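Local coordinates for Udp-n-acetylglucosamine pyrophosphorylase (Trypanosoma brucei, PDB 4BQH), which probably catalyses the formation of UDP-N-acetylglucosamine and diphosphate from UTP and N-acetylglucosamine 1-phosphate, and is bound here by an allosteric inhibitor, at residues R52-N55 against D56-R59; E372-K375 against S376-Q379. All coordinates share one frame; numbering follows the deposited sequence.

Both contacts are local, each joining side chains a few residues apart, and both border the inhibitor 9VU. Interaction 1 lies within helix 51-64 and rests on regular helical bonds; interaction 2 is the exit from helix 364-374, where two i-to-i+3 bonds, one of them closing a type I turn, and three waters take over. Each is partly buried: F54, V57 and L58 are buried in the first, M374 and F377 in the second, while the charged side chains lie near the surface. The two pack against each other at H53, whose CE1 is 3.2 Å from F377 O. Interaction 1 offers the inhibitor aromatic rings; interaction 2 offers a thioether chain, a lysine chain and a water-borne link.

Interaction 1: residues R52-N55 against D56-R59; sequences RHFN and DVLR. With 9VU ((3S)-3-[2-(1,3-benzodioxol-5-yl)-2-oxidanylidene-ethyl]-4-bromanyl-5-methyl-3-oxidanyl-1H-indol-2-one), chain C.
H53 O accepts V57 N at 3.0 Å, and the next two i-to-i+4 bonds, L58 N to F54 O and R59 N to N55 O, carry on the alpha-helix, whereas D56 N to R52 O is weak. The side chains of the H53-V57 pair also meet. V57 CG2 sits over one face of the imidazole, 3.7 Å from the ring centroid and 24° off its normal, a CH-pi contact displaced toward the NE2 rim. With CG anti to the backbone N (chi1 170°), the H53 ring swings along the helix to reach this methyl. Its ND1 is 2.8 Å from a water lying in the ring plane at the edge, and the same water donates to D56 OD2, also at 2.8 Å. This bridge probably limits rotation of the imidazole. The i-to-i+3 neighbours F54 and V57 lie side by side, with F54 CD1 3.8 Å from V57 CB. This face of helix 51-64 forms one wall of the allosteric pocket: F54 CE2 comes within 3.3 Å of the inhibitor's lactam oxygen OAN, which lies near the plane of the phenyl ring at its edge, and H53 CD2 is 3.4 Å from the hydroxyl oxygen OAL. Y380 meets the F54 ring with the planes steeply inclined, and its side chain also touches V57. L58 packs on Y216 and on I397 of strand 394-400. On the polar side, N55 is held through ND2 by A18 O and through OD1 by Q20, while R52 NH1 binds G17 O.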
loop_
_atom_site.group_PDB
_atom_site.type_symbol
_atom_site.label_atom_id
_atom_site.label_comp_id
_atom_site.label_asym_id
_atom_site.label_seq_id
_atom_site.Cartn_x
_atom_site.Cartn_y
_atom_site.Cartn_z
ATOM N N ARG A 52 12.345 -17.904 18.641
ATOM C CA ARG A 52 11.518 -18.912 19.319
ATOM C C ARG A 52 10.054 -18.832 18.898
ATOM O O ARG A 52 9.417 -19.849 18.623
ATOM C CB ARG A 52 11.564 -18.741 20.837
ATOM C CG ARG A 52 12.825 -19.269 21.473
ATOM C CD ARG A 52 12.763 -19.120 22.992
ATOM N NE ARG A 52 11.742 -19.986 23.587
ATOM C CZ ARG A 52 11.896 -21.280 23.868
ATOM N NH1 ARG A 52 13.037 -21.906 23.603
ATOM N NH2 ARG A 52 10.894 -21.960 24.422
ATOM N N HIS A 53 9.529 -17.610 18.857
ATOM C CA HIS A 53 8.166 -17.384 18.411
ATOM C C HIS A 53 7.971 -17.946 17.020
ATOM O O HIS A 53 6.961 -18.574 16.730
ATOM C CB HIS A 53 7.832 -15.888 18.452
ATOM C CG HIS A 53 6.530 -15.557 17.792
ATOM N ND1 HIS A 53 5.348 -16.051 18.232
ATOM C CD2 HIS A 53 6.249 -14.794 16.666
ATOM C CE1 HIS A 53 4.358 -15.609 17.429
ATOM N NE2 HIS A 53 4.906 -14.822 16.487
ATOM N N PHE A 54 8.940 -17.742 16.133
ATOM C CA PHE A 54 8.774 -18.267 14.771
ATOM C C PHE A 54 8.780 -19.791 14.621
ATOM O O PHE A 54 8.193 -20.317 13.664
ATOM C CB PHE A 54 9.710 -17.569 13.791
ATOM C CG PHE A 54 9.077 -16.351 13.159
ATOM C CD1 PHE A 54 8.174 -16.503 12.091
ATOM C CD2 PHE A 54 9.315 -15.071 13.671
ATOM C CE1 PHE A 54 7.559 -15.395 11.513
ATOM C CE2 PHE A 54 8.700 -13.947 13.092
ATOM C CZ PHE A 54 7.807 -14.117 12.027
ATOM N N ASN A 55 9.419 -20.504 15.555
ATOM C CA ASN A 55 9.218 -21.961 15.601
ATOM C C ASN A 55 7.745 -22.319 15.816
ATOM O O ASN A 55 7.217 -23.229 15.172
ATOM C CB ASN A 55 10.074 -22.605 16.694
ATOM C CG ASN A 55 11.561 -22.363 16.495
ATOM O OD1 ASN A 55 12.070 -22.300 15.360
ATOM N ND2 ASN A 55 12.274 -22.239 17.613
ATOM N N ASP A 56 7.070 -21.588 16.706
ATOM C CA ASP A 56 5.632 -21.809 16.931
ATOM C C ASP A 56 4.825 -21.425 15.704
ATOM O O ASP A 56 3.839 -22.076 15.381
ATOM C CB ASP A 56 5.135 -20.951 18.100
ATOM C CG ASP A 56 5.649 -21.428 19.436
ATOM O OD1 ASP A 56 6.019 -22.614 19.548
ATOM O OD2 ASP A 56 5.684 -20.614 20.386
ATOM N N VAL A 57 5.249 -20.349 15.042
ATOM C CA VAL A 57 4.575 -19.898 13.829
ATOM C C VAL A 57 4.666 -21.008 12.782
ATOM O O VAL A 57 3.663 -21.380 12.153
ATOM C CB VAL A 57 5.208 -18.592 13.297
ATOM C CG1 VAL A 57 4.621 -18.237 11.932
ATOM C CG2 VAL A 57 4.975 -17.449 14.287
ATOM N N LEU A 58 5.863 -21.562 12.603
ATOM C CA LEU A 58 6.036 -22.603 11.584
ATOM C C LEU A 58 5.145 -23.792 11.901
ATOM O O LEU A 58 4.435 -24.307 11.033
ATOM C CB LEU A 58 7.485 -23.085 11.514
ATOM C CG LEU A 58 7.743 -24.248 10.534
ATOM C CD1 LEU A 58 7.543 -23.771 9.097
ATOM C CD2 LEU A 58 9.166 -24.767 10.744
ATOM N N ARG A 59 5.159 -24.208 13.162
ATOM C CA ARG A 59 4.422 -25.397 13.553
ATOM C C ARG A 59 2.923 -25.249 13.280
ATOM O O ARG A 59 2.302 -26.140 12.671
ATOM C CB ARG A 59 4.662 -25.681 15.024
ATOM C CG ARG A 59 4.127 -27.020 15.478
ATOM C CD ARG A 59 4.327 -27.136 16.965
ATOM N NE ARG A 59 3.809 -28.392 17.491
ATOM C CZ ARG A 59 4.007 -28.771 18.746
ATOM N NH1 ARG A 59 4.692 -27.976 19.558
ATOM N NH2 ARG A 59 3.525 -29.929 19.178
HETATM O OAN 9VU C . 8.979 -12.017 15.707
HETATM C CAH 9VU C . 8.447 -10.908 15.910
HETATM N NAG 9VU C . 9.039 -9.907 16.567
HETATM C CAC 9VU C . 8.173 -8.859 16.640
HETATM C CAB 9VU C . 8.347 -7.671 17.228
HETATM C CAA 9VU C . 7.350 -6.683 17.256
HETATM C CAF 9VU C . 6.124 -6.982 16.651
HETATM C CAJ 9VU C . 5.070 -6.007 16.657
HETATM C CAE 9VU C . 5.988 -8.252 16.045
HETATM BR BRA 9VU C . 4.333 -8.593 15.177
HETATM C CAD 9VU C . 6.992 -9.173 16.037
HETATM C CAI 9VU C . 7.130 -10.518 15.542
HETATM O OAL 9VU C . 6.248 -11.390 16.254
HETATM C CAM 9VU C . 6.764 -10.731 14.048
HETATM C CAO 9VU C . 7.734 -10.039 13.068
HETATM O OAP 9VU C . 8.776 -9.550 13.530
HETATM C CAQ 9VU C . 7.405 -10.047 11.680
HETATM C CAV 9VU C . 6.129 -10.361 11.206
HETATM C CAU 9VU C . 5.846 -10.373 9.892
HETATM O OAY 9VU C . 4.657 -10.644 9.276
HETATM C CAX 9VU C . 5.036 -10.911 7.898
HETATM O OAW 9VU C . 6.222 -10.126 7.724
HETATM C CAT 9VU C . 6.764 -10.058 8.979
HETATM C CAS 9VU C . 8.010 -9.729 9.357
HETATM C CAR 9VU C . 8.354 -9.705 10.708
HETATM O O HOH W 1 4.805 -17.947 20.216
#

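Interaction 2: residues E372-K375 against S376-Q379. With 9VU ((3S)-3-[2-(1,3-benzodioxol-5-yl)-2-oxidanylidene-ethyl]-4-bromanyl-5-methyl-3-oxidanyl-1H-indol-2-one), chain C.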
loop_
_atom_site.group_PDB
_atom_site.type_symbol
_atom_site.label_atom_id
_atom_site.label_comp_id
_atom_site.label_asym_id
_atom_site.label_seq_id
_atom_site.Cartn_x
_atom_site.Cartn_y
_atom_site.Cartn_z
ATOM N N GLU A 372 0.376 -5.331 18.965
ATOM C CA GLU A 372 0.407 -6.057 20.246
ATOM C C GLU A 372 -0.106 -7.483 20.063
ATOM O O GLU A 372 0.554 -8.441 20.484
ATOM C CB GLU A 372 -0.395 -5.310 21.319
ATOM C CG GLU A 372 0.086 -5.591 22.743
ATOM C CD GLU A 372 -0.162 -4.418 23.698
ATOM O OE1 GLU A 372 -1.333 -4.194 24.031
ATOM O OE2 GLU A 372 0.817 -3.731 24.119
ATOM N N ARG A 373 -1.261 -7.637 19.413
ATOM C CA ARG A 373 -1.801 -8.987 19.176
ATOM C C ARG A 373 -0.884 -9.823 18.309
ATOM O O ARG A 373 -0.763 -11.032 18.503
ATOM C CB ARG A 373 -3.166 -8.944 18.506
ATOM C CG ARG A 373 -4.277 -8.358 19.368
ATOM C CD ARG A 373 -4.679 -9.224 20.586
ATOM N NE ARG A 373 -5.676 -8.432 21.275
ATOM C CZ ARG A 373 -5.417 -7.461 22.148
ATOM N NH1 ARG A 373 -4.177 -7.225 22.583
ATOM N NH2 ARG A 373 -6.425 -6.754 22.629
ATOM N N MET A 374 -0.242 -9.190 17.334
ATOM C CA MET A 374 0.524 -9.984 16.380
ATOM C C MET A 374 1.740 -10.670 16.998
ATOM O O MET A 374 2.143 -11.716 16.522
ATOM C CB MET A 374 0.926 -9.175 15.154
ATOM C CG MET A 374 1.222 -10.066 13.939
ATOM S SD MET A 374 1.741 -9.010 12.570
ATOM C CE MET A 374 1.949 -10.293 11.341
ATOM N N LYS A 375 2.301 -10.094 18.061
ATOM C CA LYS A 375 3.445 -10.712 18.740
ATOM C C LYS A 375 3.180 -12.143 19.206
ATOM O O LYS A 375 4.111 -12.899 19.326
ATOM C CB LYS A 375 3.919 -9.855 19.912
ATOM C CG LYS A 375 4.461 -8.507 19.451
ATOM C CD LYS A 375 5.188 -7.758 20.554
ATOM C CE LYS A 375 6.629 -8.232 20.677
ATOM N NZ LYS A 375 7.414 -7.250 21.480
ATOM N N SER A 376 1.925 -12.499 19.483
ATOM C CA SER A 376 1.623 -13.887 19.867
ATOM C C SER A 376 0.829 -14.628 18.812
ATOM O O SER A 376 0.362 -15.743 19.041
ATOM C CB SER A 376 0.916 -13.929 21.226
ATOM O OG SER A 376 -0.386 -13.345 21.167
ATOM N N PHE A 377 0.704 -14.031 17.632
ATOM C CA PHE A 377 -0.151 -14.567 16.576
ATOM C C PHE A 377 0.662 -15.585 15.785
ATOM O O PHE A 377 1.820 -15.313 15.435
ATOM C CB PHE A 377 -0.566 -13.395 15.670
ATOM C CG PHE A 377 -1.335 -13.792 14.447
ATOM C CD1 PHE A 377 -2.713 -13.952 14.500
ATOM C CD2 PHE A 377 -0.686 -13.912 13.226
ATOM C CE1 PHE A 377 -3.439 -14.289 13.349
ATOM C CE2 PHE A 377 -1.396 -14.260 12.071
ATOM C CZ PHE A 377 -2.765 -14.444 12.134
ATOM N N THR A 378 0.056 -16.733 15.478
ATOM C CA THR A 378 0.821 -17.813 14.861
ATOM C C THR A 378 0.217 -18.362 13.589
ATOM O O THR A 378 0.787 -19.289 13.017
ATOM C CB THR A 378 1.008 -19.005 15.832
ATOM O OG1 THR A 378 -0.269 -19.359 16.348
ATOM C CG2 THR A 378 1.934 -18.631 16.979
ATOM N N GLN A 379 -0.895 -17.778 13.134
ATOM C CA GLN A 379 -1.611 -18.262 11.933
ATOM C C GLN A 379 -1.124 -17.619 10.640
ATOM O O GLN A 379 -1.869 -16.920 9.933
ATOM C CB GLN A 379 -3.126 -18.106 12.136
ATOM C CG GLN A 379 -3.589 -18.915 13.342
ATOM C CD GLN A 379 -5.098 -19.029 13.462
ATOM O OE1 GLN A 379 -5.855 -18.344 12.762
ATOM N NE2 GLN A 379 -5.550 -19.904 14.360
HETATM O OAN 9VU C . 8.979 -12.017 15.707
HETATM C CAH 9VU C . 8.447 -10.908 15.910
HETATM N NAG 9VU C . 9.039 -9.907 16.567
HETATM C CAC 9VU C . 8.173 -8.859 16.640
HETATM C CAB 9VU C . 8.347 -7.671 17.228
HETATM C CAA 9VU C . 7.350 -6.683 17.256
HETATM C CAF 9VU C . 6.124 -6.982 16.651
HETATM C CAJ 9VU C . 5.070 -6.007 16.657
HETATM C CAE 9VU C . 5.988 -8.252 16.045
HETATM BR BRA 9VU C . 4.333 -8.593 15.177
HETATM C CAD 9VU C . 6.992 -9.173 16.037
HETATM C CAI 9VU C . 7.130 -10.518 15.542
HETATM O OAL 9VU C . 6.248 -11.390 16.254
HETATM C CAM 9VU C . 6.764 -10.731 14.048
HETATM C CAO 9VU C . 7.734 -10.039 13.068
HETATM O OAP 9VU C . 8.776 -9.550 13.530
HETATM C CAQ 9VU C . 7.405 -10.047 11.680
HETATM C CAV 9VU C . 6.129 -10.361 11.206
HETATM C CAU 9VU C . 5.846 -10.373 9.892
HETATM O OAY 9VU C . 4.657 -10.644 9.276
HETATM C CAX 9VU C . 5.036 -10.911 7.898
HETATM O OAW 9VU C . 6.222 -10.126 7.724
HETATM C CAT 9VU C . 6.764 -10.058 8.979
HETATM C CAS 9VU C . 8.010 -9.729 9.357
HETATM C CAR 9VU C . 8.354 -9.705 10.708
HETATM O O HOH W 2 0.230 -10.788 21.900
HETATM O O HOH W 3 -2.896 -12.646 19.517
HETATM O O HOH W 4 4.036 -12.818 14.929
#
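M374 O is gripped twice, by F377 N at 2.9 Å and by a water that donates at 2.7 Å. The first bond closes a type I beta turn from M374 to F377, through which the chain leaves helix 364-374; its N-H...O angle is nearly straight (161°), but the donor stands well above the carbonyl plane. The water also lies 2.9 Å from the inhibitor hydroxyl OAL and bonds weakly to F377 O, tying the turn to the ligand in the allosteric pocket. S376 N bonds to R373 O. The S376 hydroxyl, set between backbone N and carbonyl carbon (chi1 67°), faces back along the helix end, where two waters link OG to E372 O and R373 O. The M374 and F377 side chains pack loosely, CG to CB. Extended from CG onward, M374 runs beside the inhibitor, its CB 3.5 Å from the bromine BRA and its CE 3.4 Å from the dioxole oxygen OAY. R373 leads away from the turn, and its NE forms a salt bridge with E412 OE1. The aliphatic part of K375 lies along the oxindole's benzo ring, with CG 3.6 Å from the ligand carbon CAF.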